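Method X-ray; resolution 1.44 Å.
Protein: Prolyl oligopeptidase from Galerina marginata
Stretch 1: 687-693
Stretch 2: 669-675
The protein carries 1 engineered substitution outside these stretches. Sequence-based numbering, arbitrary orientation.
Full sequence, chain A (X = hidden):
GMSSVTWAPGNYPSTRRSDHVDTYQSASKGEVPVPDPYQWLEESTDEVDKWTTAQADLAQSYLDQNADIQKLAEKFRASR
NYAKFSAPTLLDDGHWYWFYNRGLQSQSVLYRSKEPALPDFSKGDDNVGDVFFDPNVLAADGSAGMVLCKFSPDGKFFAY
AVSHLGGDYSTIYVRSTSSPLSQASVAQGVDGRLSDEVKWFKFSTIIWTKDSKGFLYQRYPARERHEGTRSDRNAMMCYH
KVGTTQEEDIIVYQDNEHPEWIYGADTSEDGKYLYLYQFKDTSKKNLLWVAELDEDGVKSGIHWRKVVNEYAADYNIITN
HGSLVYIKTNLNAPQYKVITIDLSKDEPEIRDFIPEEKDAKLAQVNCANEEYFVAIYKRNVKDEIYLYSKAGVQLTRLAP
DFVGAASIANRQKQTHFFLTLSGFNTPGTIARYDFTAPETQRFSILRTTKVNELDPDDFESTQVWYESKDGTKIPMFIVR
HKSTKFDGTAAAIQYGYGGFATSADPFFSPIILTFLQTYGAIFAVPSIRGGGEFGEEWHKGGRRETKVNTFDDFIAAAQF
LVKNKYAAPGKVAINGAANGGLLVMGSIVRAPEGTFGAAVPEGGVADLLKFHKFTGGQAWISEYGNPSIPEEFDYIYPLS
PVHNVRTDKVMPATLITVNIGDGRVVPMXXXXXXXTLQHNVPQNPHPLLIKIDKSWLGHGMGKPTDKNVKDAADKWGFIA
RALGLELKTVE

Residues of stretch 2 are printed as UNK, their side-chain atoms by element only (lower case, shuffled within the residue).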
# COMPACT_ATOMS: atom_id res chain seq x y z
N PRO A 687 13.19 -27.27 -1.21
CA PRO A 687 11.74 -27.39 -1.11
C PRO A 687 11.02 -26.27 -1.82
O PRO A 687 11.44 -25.10 -1.78
CB PRO A 687 11.49 -27.35 0.40
CG PRO A 687 12.62 -26.53 0.94
CD PRO A 687 13.80 -27.03 0.10
N LEU A 688 9.91 -26.64 -2.44
CA LEU A 688 9.00 -25.73 -3.15
C LEU A 688 7.66 -25.87 -2.43
O LEU A 688 6.93 -26.84 -2.65
CB LEU A 688 8.92 -26.06 -4.63
CG LEU A 688 10.32 -26.13 -5.28
CD1 LEU A 688 10.22 -26.63 -6.72
CD2 LEU A 688 11.04 -24.82 -5.32
N LEU A 689 7.32 -24.92 -1.57
CA LEU A 689 6.25 -25.05 -0.60
C LEU A 689 5.29 -23.87 -0.66
O LEU A 689 5.64 -22.79 -1.17
CB LEU A 689 6.79 -25.06 0.82
CG LEU A 689 7.84 -26.12 1.08
CD1 LEU A 689 8.43 -25.90 2.47
CD2 LEU A 689 7.27 -27.50 0.91
N ILE A 690 4.06 -24.06 -0.17
CA ILE A 690 3.08 -22.97 -0.07
C ILE A 690 2.35 -23.05 1.25
O ILE A 690 1.92 -24.13 1.69
CB ILE A 690 2.10 -22.93 -1.27
CG1 ILE A 690 1.18 -21.72 -1.16
CG2 ILE A 690 1.29 -24.24 -1.37
CD1 ILE A 690 0.42 -21.48 -2.47
N LYS A 691 2.21 -21.88 1.90
CA LYS A 691 1.39 -21.67 3.08
C LYS A 691 0.11 -20.96 2.66
O LYS A 691 0.15 -20.04 1.85
CB LYS A 691 2.11 -20.77 4.08
CG LYS A 691 3.12 -21.44 4.89
CD LYS A 691 3.79 -20.43 5.85
CE LYS A 691 2.82 -19.80 6.83
NZ LYS A 691 3.45 -18.91 7.86
N ILE A 692 -1.01 -21.36 3.26
CA ILE A 692 -2.33 -20.88 2.87
C ILE A 692 -3.07 -20.54 4.15
O ILE A 692 -3.54 -21.44 4.86
CB ILE A 692 -3.11 -21.92 2.04
CG1 ILE A 692 -2.27 -22.32 0.81
CG2 ILE A 692 -4.44 -21.30 1.64
CD1 ILE A 692 -2.57 -23.64 0.17
N ASP A 693 -3.21 -19.26 4.44
CA ASP A 693 -3.96 -18.85 5.63
C ASP A 693 -5.44 -18.92 5.31
O ASP A 693 -5.91 -18.22 4.42
CB ASP A 693 -3.54 -17.44 6.04
CG ASP A 693 -4.17 -16.98 7.37
OD1 ASP A 693 -5.23 -17.51 7.77
OD2 ASP A 693 -3.61 -16.08 8.04
N UNK A 669 -3.51 -17.75 -8.56
CA UNK A 669 -2.26 -17.42 -9.21
C UNK A 669 -1.13 -18.25 -8.60
O UNK A 669 -0.38 -18.95 -9.29
n UNK A 669 -4.14 -13.62 -10.83
c UNK A 669 -3.82 -14.25 -9.65
c UNK A 669 -2.75 -15.04 -9.90
c UNK A 669 -3.28 -14.02 -11.77
c UNK A 669 -1.99 -15.93 -8.99
n UNK A 669 -2.43 -14.87 -11.23
N UNK A 670 -0.94 -18.11 -7.29
CA UNK A 670 0.05 -18.87 -6.57
C UNK A 670 -0.21 -20.38 -6.63
O UNK A 670 0.73 -21.17 -6.69
c UNK A 670 0.06 -18.48 -5.11
o UNK A 670 0.65 -17.21 -4.94
N UNK A 671 -1.48 -20.80 -6.55
CA UNK A 671 -1.78 -22.24 -6.61
C UNK A 671 -1.31 -22.84 -7.94
O UNK A 671 -0.67 -23.92 -7.97
c UNK A 671 -5.04 -21.48 -2.70
c UNK A 671 -3.67 -21.48 -2.81
c UNK A 671 -5.83 -21.82 -3.78
c UNK A 671 -3.27 -22.51 -6.44
c UNK A 671 -5.24 -22.14 -4.97
c UNK A 671 -3.06 -21.81 -4.03
c UNK A 671 -3.85 -22.15 -5.12
N UNK A 672 -1.61 -22.18 -9.05
CA UNK A 672 -1.16 -22.70 -10.33
C UNK A 672 0.35 -22.69 -10.40
O UNK A 672 0.96 -23.63 -10.93
n UNK A 672 -5.40 -20.70 -14.42
c UNK A 672 -3.22 -22.08 -11.72
c UNK A 672 -3.61 -21.39 -13.03
c UNK A 672 -5.07 -21.42 -13.19
c UNK A 672 -1.74 -21.89 -11.48
N UNK A 673 0.99 -21.63 -9.91
CA UNK A 673 2.44 -21.56 -10.00
C UNK A 673 3.09 -22.70 -9.23
O UNK A 673 3.98 -23.38 -9.76
c UNK A 673 5.30 -19.97 -8.79
c UNK A 673 4.43 -20.01 -9.84
c UNK A 673 7.12 -19.72 -10.35
c UNK A 673 6.67 -19.79 -9.03
c UNK A 673 6.25 -19.77 -11.39
c UNK A 673 4.90 -19.95 -11.14
c UNK A 673 2.96 -20.18 -9.61
N UNK A 674 2.68 -22.93 -7.98
CA UNK A 674 3.32 -23.96 -7.17
C UNK A 674 3.02 -25.35 -7.74
O UNK A 674 3.88 -26.24 -7.75
c UNK A 674 5.38 -24.23 -4.85
c UNK A 674 2.99 -23.84 -5.67
c UNK A 674 3.95 -24.67 -4.79
c UNK A 674 1.57 -24.26 -5.42
N UNK A 675 1.80 -25.57 -8.24
CA UNK A 675 1.50 -26.87 -8.84
C UNK A 675 2.37 -27.11 -10.07
O UNK A 675 2.82 -28.24 -10.32
c UNK A 675 0.02 -26.92 -9.19

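Position 669 opens the visible part of a helix that runs on in both directions. Its side chain has one carbon followed by a five-membered ring of three carbons and two nitrogens, and it is out of reach of the strand. That ring is an imidazole, so this is His 669; its ND1 is hydrogen-bonded elsewhere in the structure.

Position 670 has two side-chain atoms, a carbon and then an oxygen. The carbon, CB, lies 4.0 Å from CD1 of Ile 690, and the CA-to-CB bond points toward the strand. A lone hydroxyl on one carbon makes it Ser 670. No hydrogen bond crosses the contact, so what this residue offers the strand is a small CB surface for the isoleucine tip to rest against.

Position 671 carries one carbon and a ring of six carbons, with no oxygen at the far end. The CA-to-CB bond points sideways, yet the end of the side chain comes nearer to the strand and meets two isoleucines. This is Phe 671, with chi1 in the m well. Its CD1 is 3.8 Å from CD1 of Ile 690, which sits at the ring edge near the ring plane, while its CE1 is 3.8 Å from CD1 of Ile 692.

At position 672 four carbons in a row end in a nitrogen, and the chain is out of reach of the strand. This is Lys 672, nearly fully extended, and its NZ is hydrogen-bonded elsewhere in the structure.

Position 673 again shows one carbon and a six-carbon ring, but chi1 is now t and the ring is out of reach of the strand. It is Phe 673, and it is buried without help from this strand.

Position 674 has four carbons, forked at the first, with one arm two carbons long. Its CA-to-CB bond points toward the strand; the end of the longer arm packs on Leu 688, and the short arm meets Ile 690. This is Ile 674. CD1 packs 3.7 Å from the backbone C of Leu 688 and 4.0 Å from the CB of Leu 688, while CG2 lies 4.1 Å from CG2 of Ile 690.

Position 675 has a single side-chain carbon and makes no contact with the strand. It is Ala 675, whose N closes a helical turn by donating to O of Phe 671 over 3.0 Å.

The rule is one of matching periods. Leu 688, Ile 690 and Ile 692 alternate along the strand, each with its CA-to-CB bond toward the helix, whereas that of Leu 689 points away. The helix answers with residues one turn apart, Ser 670 and Ile 674, supplemented by Phe 671. Because the axes run close to antiparallel, at 157°, the later Ile 674 meets the earlier Leu 688, and Phe 671 reaches Ile 692. Ile 690 bridges the two ends, touching all three helix residues. The axes approach to 9.1 Å, and the 276 Å² buried between the stretches is held by apolar packing.

Stretch 2, residues 669-675: HSFKFIA
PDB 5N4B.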